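Local coordinates for protein Cyclase/dehydrase (Mycobacterium smegmatis str. MC2 155, PDB 5Z8O) that is of unknown function but belongs to the START superfamily and, like related polyketide cyclase and lipid transport proteins, may bind a hydrophobic ligand, at residues Ala11-Ala14 / Glu15-Thr18. Numbering follows the deposited sequence.
Sequences AASA and ETIT
S13 and T16 face each other across the first turn of helix 14-22, with S13 at the N-cap position. The S13 hydroxyl is folded back between its own N and carbonyl carbon (chi1 67°). This turns S13 OG toward the helix start, where it lies 3.0 Å from T16 OG1 and 3.3 Å from T16 N. One water joins the same two residues. The water accepts from S13 N at 2.9 Å. The same water is hydrogen-bonded to T16 OG1 at 2.7 Å. T16 OG1 lies beside the backbone N (chi1 -62°), which leaves CG2 anti to that N. The hydroxyl therefore meets S13 and the water, while the methyl CG2 packs on A12 CB. I17 CD1 reaches A12 CB at 4.0 Å. V141 of helix 119-144 touches both A12 and I17. The first i to i+4 bond of the helix runs from I17 N to S13 O at 3.1 Å. One residue on, A14 O takes two bonds from T18. T18 N and T18 OG1 each lie 2.8 Å from A14 O and reach it from opposite faces of its carbonyl plane. A serine at the N-cap position starts the helix that follows the first strand of the Bet v 1-like helix-grip fold.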
loop_
_atom_site.group_PDB
_atom_site.type_symbol
_atom_site.label_atom_id
_atom_site.label_comp_id
_atom_site.label_asym_id
_atom_site.label_seq_id
_atom_site.Cartn_x
_atom_site.Cartn_y
_atom_site.Cartn_z
ATOM N N ALA B 11 10.832 -16.989 -26.140
ATOM C CA ALA B 11 10.574 -16.921 -27.578
ATOM C C ALA B 11 9.715 -15.700 -27.912
ATOM O O ALA B 11 8.590 -15.798 -28.404
ATOM C CB ALA B 11 9.921 -18.211 -28.058
ATOM N N ALA B 12 10.275 -14.527 -27.627
ATOM C CA ALA B 12 9.615 -13.268 -27.935
ATOM C C ALA B 12 10.670 -12.177 -28.025
ATOM O O ALA B 12 11.771 -12.306 -27.482
ATOM C CB ALA B 12 8.558 -12.910 -26.884
ATOM N N SER B 13 10.319 -11.103 -28.726
ATOM C CA SER B 13 11.232 -9.983 -28.884
ATOM C C SER B 13 11.434 -9.254 -27.560
ATOM O O SER B 13 10.651 -9.391 -26.614
ATOM C CB SER B 13 10.709 -9.010 -29.938
ATOM O OG SER B 13 9.517 -8.381 -29.503
ATOM N N ALA B 14 12.510 -8.460 -27.506
ATOM C CA ALA B 14 12.802 -7.689 -26.302
ATOM C C ALA B 14 11.709 -6.671 -26.025
ATOM O O ALA B 14 11.410 -6.383 -24.860
ATOM C CB ALA B 14 14.160 -6.995 -26.431
ATOM N N GLU B 15 11.092 -6.135 -27.080
ATOM C CA GLU B 15 10.021 -5.163 -26.901
ATOM C C GLU B 15 8.780 -5.815 -26.306
ATOM O O GLU B 15 8.074 -5.199 -25.501
ATOM C CB GLU B 15 9.686 -4.518 -28.246
ATOM C CG GLU B 15 8.963 -3.186 -28.157
ATOM C CD GLU B 15 8.053 -2.946 -29.349
ATOM O OE1 GLU B 15 8.100 -3.748 -30.308
ATOM O OE2 GLU B 15 7.298 -1.950 -29.333
ATOM N N THR B 16 8.507 -7.064 -26.684
ATOM C CA THR B 16 7.379 -7.786 -26.104
ATOM C C THR B 16 7.620 -8.100 -24.630
ATOM O O THR B 16 6.730 -7.911 -23.793
ATOM C CB THR B 16 7.119 -9.070 -26.897
ATOM O OG1 THR B 16 6.779 -8.740 -28.247
ATOM C CG2 THR B 16 5.984 -9.872 -26.274
ATOM N N ILE B 17 8.821 -8.579 -24.291
ATOM C CA ILE B 17 9.126 -8.907 -22.901
ATOM C C ILE B 17 9.156 -7.650 -22.046
ATOM O O ILE B 17 8.620 -7.629 -20.930
ATOM C CB ILE B 17 10.452 -9.682 -22.814
ATOM C CG1 ILE B 17 10.323 -11.000 -23.566
ATOM C CG2 ILE B 17 10.831 -9.932 -21.364
ATOM C CD1 ILE B 17 9.187 -11.841 -23.076
ATOM N N THR B 18 9.764 -6.577 -22.564
ATOM C CA THR B 18 9.784 -5.308 -21.845
ATOM C C THR B 18 8.371 -4.801 -21.582
ATOM O O THR B 18 8.074 -4.320 -20.487
ATOM C CB THR B 18 10.582 -4.262 -22.633
ATOM O OG1 THR B 18 11.967 -4.639 -22.703
ATOM C CG2 THR B 18 10.449 -2.885 -21.988
HETATM O O HOH W 1 7.787 -10.577 -30.009
#